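Local coordinates for acetylglutamate kinase (Streptococcus mutans, PDB 3L86), which probably catalyses the ATP-dependent phosphorylation of N-acetyl-L-glutamate, the second step of the route from L-glutamate to N(2)-acetyl-L-ornithine in arginine biosynthesis, at residues T99-M104 against Y151-D156; A110-V115 against A178-S183. All blocks are in the same frame, centred on the assembly; numbering follows the deposited sequence.

Interaction 1. Residues T99-M104 against Y151-D156; sequences TSKDDM and YGYVGD
A single beta bridge between Thr99 and Gly152 joins the loop just ahead of helix 101-125 to the turn that leads from helix 148-151 into strand 155-160, at the edge of the N-acetyl-L-glutamate pocket of this amino acid kinase fold. Two backbone hydrogen bonds make the bridge. Thr99 N-H donates to Tyr151 O at an N to O distance of 2.9 Å in an almost straight bond (179° at the hydrogen), and Tyr153 N-H donates back to Thr99 O, N to O 2.7 Å. Gly152, at positive phi, leaves its CA so near the same carbonyl that a CA-H...O contact forms, with Gly152 CA 3.5 Å from Thr99 O.

Beside the bridge lies the ring of Tyr153. Lys101 CB sits over one face, offset toward the rim and 4.0 Å from the Tyr153 ring centroid, a CH-pi contact; the lysine chain, bent at chi2 and chi3, then carries CE to 3.6 Å from Tyr153 OH. Met104 CG, obliquely placed to the ring, lies 3.8 Å from Tyr153 CB. The helix start is itself held by a capping box: Ser100 OG accepts from Asp103 N, while Asp103 OD2 receives Ser100 N from above its carboxylate plane.

With OG1 set beside its own backbone N (chi1 -48°), Thr99 lies against Val154 CG2 and also hydrogen-bonds Arg97 O and Asn190 ND2. One residue thus has both backbone polar atoms engaged by the turn and its hydroxyl tied to two residues of the substrate pocket, which should limit the freedom of this part of the wall.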
ATOM      1  N   THR A  99       1.250 -18.078   2.468  1.00  9.42           N
ATOM      2  CA  THR A  99      -0.027 -18.118   1.686  1.00  8.27           C
ATOM      3  C   THR A  99      -0.075 -19.314   0.736  1.00  8.64           C
ATOM      4  O   THR A  99       0.672 -19.377  -0.246  1.00  9.22           O
ATOM      5  CB  THR A  99      -0.214 -16.765   0.852  1.00 10.18           C
ATOM      6  OG1 THR A  99       0.029 -15.615   1.696  1.00  8.49           O
ATOM      7  CG2 THR A  99      -1.617 -16.650   0.231  1.00  7.28           C
ATOM      8  N   SER A 100      -0.917 -20.293   1.002  1.00  7.78           N
ATOM      9  CA  SER A 100      -1.019 -21.418   0.071  1.00  7.45           C
ATOM     10  C   SER A 100      -1.884 -21.053  -1.122  1.00  9.57           C
ATOM     11  O   SER A 100      -2.604 -20.059  -1.075  1.00 10.13           O
ATOM     12  CB  SER A 100      -1.650 -22.643   0.764  1.00  8.25           C
ATOM     13  OG  SER A 100      -3.044 -22.436   0.961  1.00  6.72           O
ATOM     14  N   LYS A 101      -1.872 -21.870  -2.179  1.00  8.64           N
ATOM     15  CA  LYS A 101      -2.783 -21.617  -3.293  1.00 10.45           C
ATOM     16  C   LYS A 101      -4.289 -21.586  -2.893  1.00 10.91           C
ATOM     17  O   LYS A 101      -5.059 -20.745  -3.418  1.00 11.35           O
ATOM     18  CB  LYS A 101      -2.572 -22.675  -4.363  1.00  9.44           C
ATOM     19  CG  LYS A 101      -3.736 -22.793  -5.251  1.00 14.16           C
ATOM     20  CD  LYS A 101      -3.457 -22.291  -6.546  1.00 17.70           C
ATOM     21  CE  LYS A 101      -3.243 -23.492  -7.413  1.00 22.17           C
ATOM     22  NZ  LYS A 101      -3.640 -23.186  -8.806  1.00 24.44           N
ATOM     23  N   ASP A 102      -4.716 -22.490  -2.007  1.00 10.64           N
ATOM     24  CA  ASP A 102      -6.081 -22.425  -1.474  1.00 11.39           C
ATOM     25  C   ASP A 102      -6.318 -21.106  -0.693  1.00 11.51           C
ATOM     26  O   ASP A 102      -7.420 -20.539  -0.763  1.00 12.11           O
ATOM     27  CB  ASP A 102      -6.470 -23.638  -0.602  1.00 12.29           C
ATOM     28  CG  ASP A 102      -6.703 -24.950  -1.439  1.00 13.84           C
ATOM     29  OD1 ASP A 102      -6.947 -24.882  -2.680  1.00 12.61           O
ATOM     30  OD2 ASP A 102      -6.557 -26.055  -0.843  1.00 12.40           O
ATOM     31  N   ASP A 103      -5.328 -20.642   0.039  1.00 10.04           N
ATOM     32  CA  ASP A 103      -5.391 -19.385   0.752  1.00 10.10           C
ATOM     33  C   ASP A 103      -5.727 -18.142  -0.126  1.00  8.84           C
ATOM     34  O   ASP A 103      -6.351 -17.216   0.346  1.00  9.66           O
ATOM     35  CB  ASP A 103      -4.124 -19.141   1.585  1.00 10.15           C
ATOM     36  CG  ASP A 103      -4.001 -20.076   2.815  1.00 11.62           C
ATOM     37  OD1 ASP A 103      -4.960 -20.652   3.294  1.00  9.09           O
ATOM     38  OD2 ASP A 103      -2.920 -20.196   3.273  1.00  8.87           O
ATOM     39  N   MET A 104      -5.279 -18.168  -1.361  1.00  8.67           N
ATOM     40  CA  MET A 104      -5.419 -17.050  -2.293  1.00  8.25           C
ATOM     41  C   MET A 104      -6.890 -16.748  -2.576  1.00  8.09           C
ATOM     42  O   MET A 104      -7.286 -15.611  -2.825  1.00  7.56           O
ATOM     43  CB  MET A 104      -4.672 -17.341  -3.623  1.00  9.02           C
ATOM     44  CG  MET A 104      -3.101 -17.145  -3.572  1.00  8.44           C
ATOM     45  SD  MET A 104      -2.642 -15.390  -3.186  1.00  7.70           S
ATOM     46  CE  MET A 104      -3.520 -14.308  -4.393  1.00  6.42           C
ATOM     47  N   TYR A 151       7.242 -19.187   1.766  1.00 11.13           N
ATOM     48  CA  TYR A 151       6.056 -18.322   1.828  1.00  9.42           C
ATOM     49  C   TYR A 151       4.922 -18.788   0.932  1.00  9.55           C
ATOM     50  O   TYR A 151       3.806 -18.298   1.087  1.00  8.37           O
ATOM     51  CB  TYR A 151       6.355 -16.863   1.397  1.00 10.04           C
ATOM     52  CG  TYR A 151       7.446 -16.159   2.176  1.00 11.00           C
ATOM     53  CD1 TYR A 151       7.227 -15.648   3.456  1.00 12.91           C
ATOM     54  CD2 TYR A 151       8.702 -16.055   1.647  1.00 14.70           C
ATOM     55  CE1 TYR A 151       8.295 -14.986   4.169  1.00 11.63           C
ATOM     56  CE2 TYR A 151       9.728 -15.437   2.329  1.00 14.76           C
ATOM     57  CZ  TYR A 151       9.520 -14.909   3.587  1.00 14.53           C
ATOM     58  OH  TYR A 151      10.615 -14.303   4.222  1.00 18.05           O
ATOM     59  N   GLY A 152       5.158 -19.706  -0.016  1.00  8.86           N
ATOM     60  CA  GLY A 152       4.035 -20.103  -0.879  1.00  7.38           C
ATOM     61  C   GLY A 152       3.768 -19.086  -2.004  1.00  7.56           C
ATOM     62  O   GLY A 152       4.706 -18.697  -2.699  1.00  8.27           O
ATOM     63  N   TYR A 153       2.504 -18.638  -2.145  1.00  7.83           N
ATOM     64  CA  TYR A 153       2.040 -17.699  -3.189  1.00  8.38           C
ATOM     65  C   TYR A 153       2.230 -16.190  -2.854  1.00  9.11           C
ATOM     66  O   TYR A 153       1.349 -15.372  -3.136  1.00 12.47           O
ATOM     67  CB  TYR A 153       0.559 -17.991  -3.543  1.00  6.64           C
ATOM     68  CG  TYR A 153       0.445 -19.167  -4.505  1.00  9.28           C
ATOM     69  CD1 TYR A 153       0.846 -20.464  -4.133  1.00  8.34           C
ATOM     70  CD2 TYR A 153      -0.037 -18.978  -5.800  1.00  6.81           C
ATOM     71  CE1 TYR A 153       0.758 -21.558  -5.090  1.00 10.92           C
ATOM     72  CE2 TYR A 153      -0.142 -20.025  -6.703  1.00 10.78           C
ATOM     73  CZ  TYR A 153       0.273 -21.304  -6.355  1.00 11.55           C
ATOM     74  OH  TYR A 153       0.162 -22.303  -7.323  1.00 15.28           O
ATOM     75  N   VAL A 154       3.314 -15.855  -2.173  1.00  8.91           N
ATOM     76  CA  VAL A 154       3.713 -14.456  -1.915  1.00  8.97           C
ATOM     77  C   VAL A 154       4.626 -13.921  -3.033  1.00  8.57           C
ATOM     78  O   VAL A 154       5.569 -14.601  -3.463  1.00  7.47           O
ATOM     79  CB  VAL A 154       4.340 -14.313  -0.507  1.00  8.96           C
ATOM     80  CG1 VAL A 154       4.925 -12.912  -0.267  1.00 10.04           C
ATOM     81  CG2 VAL A 154       3.220 -14.581   0.561  1.00  9.66           C
ATOM     82  N   GLY A 155       4.257 -12.776  -3.592  1.00  8.50           N
ATOM     83  CA  GLY A 155       5.012 -12.208  -4.676  1.00 10.36           C
ATOM     84  C   GLY A 155       5.855 -11.011  -4.323  1.00 11.86           C
ATOM     85  O   GLY A 155       5.596 -10.348  -3.308  1.00  9.87           O
ATOM     86  N   ASP A 156       6.855 -10.736  -5.189  1.00 11.30           N
ATOM     87  CA  ASP A 156       7.680  -9.515  -5.151  1.00 14.06           C
ATOM     88  C   ASP A 156       7.387  -8.825  -6.508  1.00 13.79           C
ATOM     89  O   ASP A 156       7.500  -9.500  -7.513  1.00 13.59           O
ATOM     90  CB  ASP A 156       9.144  -9.999  -5.192  1.00 15.07           C
ATOM     91  CG  ASP A 156      10.179  -8.942  -4.777  1.00 21.24           C
ATOM     92  OD1 ASP A 156       9.863  -7.885  -4.161  1.00 24.63           O
ATOM     93  OD2 ASP A 156      11.377  -9.230  -5.075  1.00 29.02           O
TER

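Interaction 2. Residues A110-V115 against A178-S183; sequences ALLDLV and ASLGYS
Leu111 and Leu112 of helix 101-125 pack on Ala178, Ser179 and Leu180 of strand 174-182, a helix-on-sheet contact in the layered alpha/beta core of the amino acid kinase fold. The strand is interrupted here: Ser179 is the centre of an inverse gamma turn, with Leu180 N donating to Ala178 O at 2.9 Å. No hydrogen bond crosses between helix and strand, so the contact consists of packing.

The apolar part is built from the two neighbouring leucines. Leu111 points its side chain at the strand, and its CD1 methyl meets Leu180 CD2 at 3.8 Å, with Leu180 CG scarcely farther away; nearer the backbone, Leu111 CB faces Ala178 CB. Leu112 leaves the helix at a slant, but the end of its side chain bends back toward the strand, with Leu112 CD2 3.9 Å from Ala178 CB and Leu112 CG 4.3 Å from Leu180 CD1. Ala178 CB is therefore approached by both leucines, and Leu180 likewise meets both. Leu180 also touches Met188 of the neighbouring strand 188-190, and Leu112 touches Ile137, extending the apolar layer beyond these two segments.

Where the strand turns, methyl groups meet polar atoms instead. Ser179 belongs to the pocket that holds N-acetyl-L-glutamate in the crystal and touches this ligand, so Leu111 packs behind a residue of the pocket wall. The side chain of Leu111 also lies close to Gly75, another residue of this pocket. A chi1 of 55°, which sets the serine hydroxyl between its backbone N and carbonyl carbon, puts OG where the leucine methyl meets it: Leu111 CD1 lies 3.7 Å from both Ser179 OG and Ser179 O.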
ATOM      1  N   ALA A 110     -11.163 -11.036   0.451  1.00  5.31           N
ATOM      2  CA  ALA A 110     -11.133  -9.953   1.450  1.00  6.46           C
ATOM      3  C   ALA A 110     -10.655  -8.601   0.829  1.00  7.19           C
ATOM      4  O   ALA A 110     -11.207  -7.512   1.101  1.00  9.06           O
ATOM      5  CB  ALA A 110     -10.244 -10.374   2.646  1.00  6.24           C
ATOM      6  N   LEU A 111      -9.600  -8.651   0.025  1.00  7.13           N
ATOM      7  CA  LEU A 111      -9.051  -7.411  -0.559  1.00  7.10           C
ATOM      8  C   LEU A 111     -10.026  -6.719  -1.550  1.00  8.61           C
ATOM      9  O   LEU A 111     -10.265  -5.504  -1.427  1.00  9.83           O
ATOM     10  CB  LEU A 111      -7.706  -7.694  -1.248  1.00  8.21           C
ATOM     11  CG  LEU A 111      -6.493  -8.015  -0.353  1.00  5.66           C
ATOM     12  CD1 LEU A 111      -5.266  -8.313  -1.235  1.00  7.54           C
ATOM     13  CD2 LEU A 111      -6.232  -6.863   0.593  1.00  9.80           C
ATOM     14  N   LEU A 112     -10.581  -7.464  -2.519  1.00  7.34           N
ATOM     15  CA  LEU A 112     -11.483  -6.889  -3.521  1.00  8.63           C
ATOM     16  C   LEU A 112     -12.893  -6.594  -2.991  1.00  8.92           C
ATOM     17  O   LEU A 112     -13.441  -5.512  -3.242  1.00  8.26           O
ATOM     18  CB  LEU A 112     -11.569  -7.752  -4.805  1.00  7.84           C
ATOM     19  CG  LEU A 112     -10.207  -7.941  -5.530  1.00 11.38           C
ATOM     20  CD1 LEU A 112     -10.336  -9.024  -6.608  1.00  9.95           C
ATOM     21  CD2 LEU A 112      -9.626  -6.623  -6.108  1.00  8.74           C
ATOM     22  N   ASP A 113     -13.497  -7.549  -2.281  1.00  9.37           N
ATOM     23  CA  ASP A 113     -14.938  -7.443  -1.990  1.00  9.52           C
ATOM     24  C   ASP A 113     -15.191  -6.826  -0.631  1.00 10.14           C
ATOM     25  O   ASP A 113     -16.207  -6.120  -0.446  1.00  9.90           O
ATOM     26  CB  ASP A 113     -15.593  -8.839  -2.036  1.00 10.36           C
ATOM     27  CG  ASP A 113     -15.376  -9.532  -3.356  1.00  9.23           C
ATOM     28  OD1 ASP A 113     -15.603  -8.893  -4.395  1.00 12.61           O
ATOM     29  OD2 ASP A 113     -14.983 -10.711  -3.359  1.00  6.75           O
ATOM     30  N   LEU A 114     -14.286  -7.099   0.317  1.00 10.10           N
ATOM     31  CA  LEU A 114     -14.414  -6.628   1.728  1.00 11.68           C
ATOM     32  C   LEU A 114     -13.639  -5.333   2.122  1.00 12.15           C
ATOM     33  O   LEU A 114     -13.902  -4.738   3.202  1.00 14.55           O
ATOM     34  CB  LEU A 114     -13.981  -7.741   2.677  1.00 11.56           C
ATOM     35  CG  LEU A 114     -14.954  -8.819   3.142  1.00 13.18           C
ATOM     36  CD1 LEU A 114     -16.024  -9.048   2.178  1.00 15.15           C
ATOM     37  CD2 LEU A 114     -14.330 -10.093   3.568  1.00 10.86           C
ATOM     38  N   VAL A 115     -12.639  -4.938   1.343  1.00 10.34           N
ATOM     39  CA  VAL A 115     -11.954  -3.642   1.569  1.00  9.01           C
ATOM     40  C   VAL A 115     -12.108  -2.671   0.372  1.00  9.81           C
ATOM     41  O   VAL A 115     -12.539  -1.487   0.527  1.00  8.88           O
ATOM     42  CB  VAL A 115     -10.441  -3.821   1.903  1.00  9.87           C
ATOM     43  CG1 VAL A 115      -9.785  -2.479   2.199  1.00  7.66           C
ATOM     44  CG2 VAL A 115     -10.257  -4.730   3.155  1.00  7.95           C
ATOM     45  N   ALA A 178      -5.751  -2.849  -5.313  1.00  7.58           N
ATOM     46  CA  ALA A 178      -5.495  -3.831  -4.231  1.00  6.40           C
ATOM     47  C   ALA A 178      -4.080  -4.426  -4.314  1.00  7.00           C
ATOM     48  O   ALA A 178      -3.499  -4.453  -5.408  1.00  4.85           O
ATOM     49  CB  ALA A 178      -6.524  -4.967  -4.311  1.00  4.91           C
ATOM     50  N   SER A 179      -3.572  -4.977  -3.185  1.00  6.24           N
ATOM     51  CA  SER A 179      -2.207  -5.503  -3.182  1.00  7.55           C
ATOM     52  C   SER A 179      -2.122  -6.942  -3.729  1.00  8.57           C
ATOM     53  O   SER A 179      -2.033  -7.916  -2.920  1.00  8.36           O
ATOM     54  CB  SER A 179      -1.572  -5.430  -1.794  1.00  7.65           C
ATOM     55  OG  SER A 179      -2.374  -6.081  -0.801  1.00  7.59           O
ATOM     56  N   LEU A 180      -2.192  -7.042  -5.063  1.00  7.22           N
ATOM     57  CA  LEU A 180      -2.224  -8.309  -5.839  1.00  8.09           C
ATOM     58  C   LEU A 180      -1.422  -8.098  -7.125  1.00  8.42           C
ATOM     59  O   LEU A 180      -1.425  -6.995  -7.700  1.00  8.15           O
ATOM     60  CB  LEU A 180      -3.678  -8.710  -6.221  1.00  8.79           C
ATOM     61  CG  LEU A 180      -4.665  -9.091  -5.050  1.00  9.58           C
ATOM     62  CD1 LEU A 180      -6.114  -9.175  -5.556  1.00  5.84           C
ATOM     63  CD2 LEU A 180      -4.296 -10.420  -4.273  1.00  6.25           C
ATOM     64  N   GLY A 181      -0.702  -9.126  -7.562  1.00  8.31           N
ATOM     65  CA  GLY A 181      -0.030  -9.076  -8.851  1.00  8.92           C
ATOM     66  C   GLY A 181      -0.104 -10.444  -9.577  1.00  8.65           C
ATOM     67  O   GLY A 181      -0.665 -11.427  -9.055  1.00  8.29           O
ATOM     68  N   TYR A 182       0.479 -10.522 -10.759  1.00  7.97           N
ATOM     69  CA  TYR A 182       0.365 -11.763 -11.565  1.00  7.81           C
ATOM     70  C   TYR A 182       1.714 -12.299 -12.097  1.00  8.64           C
ATOM     71  O   TYR A 182       2.471 -11.557 -12.685  1.00  8.23           O
ATOM     72  CB  TYR A 182      -0.568 -11.531 -12.758  1.00  7.78           C
ATOM     73  CG  TYR A 182      -2.038 -11.509 -12.389  1.00  8.58           C
ATOM     74  CD1 TYR A 182      -2.604 -10.369 -11.779  1.00 10.79           C
ATOM     75  CD2 TYR A 182      -2.862 -12.600 -12.666  1.00  8.90           C
ATOM     76  CE1 TYR A 182      -3.971 -10.328 -11.450  1.00 12.81           C
ATOM     77  CE2 TYR A 182      -4.238 -12.550 -12.361  1.00 12.33           C
ATOM     78  CZ  TYR A 182      -4.760 -11.402 -11.758  1.00 13.02           C
ATOM     79  OH  TYR A 182      -6.088 -11.340 -11.425  1.00 17.25           O
ATOM     80  N   SER A 183       1.960 -13.587 -11.950  1.00  8.68           N
ATOM     81  CA  SER A 183       3.211 -14.215 -12.449  1.00 10.04           C
ATOM     82  C   SER A 183       3.239 -14.256 -13.983  1.00 10.14           C
ATOM     83  O   SER A 183       2.165 -14.158 -14.631  1.00  9.14           O
ATOM     84  CB  SER A 183       3.298 -15.666 -11.883  1.00  9.88           C
ATOM     85  OG  SER A 183       2.453 -16.534 -12.651  1.00 12.46           O
TER

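Helix 101-125 serves both contacts: its first turn takes part in interaction 1, and its middle packs on strand 174-182 in interaction 2, with the two centres about 12 Å apart. They meet directly where Met104 CE lies 4.0 Å from Leu180 CD2, an apolar contact that links the two. Both lie near the bound N-acetyl-L-glutamate: Ser179 in interaction 2 touches it, nearest side-chain atoms about 4 Å away, while the Val154 side chain in interaction 1 stays about 5 Å off. Asn190, a predicted substrate-binding residue, lies close to both, near Thr99 and near Ser179. A helix and the loop just ahead of it thus meet the surroundings of one pocket at two places.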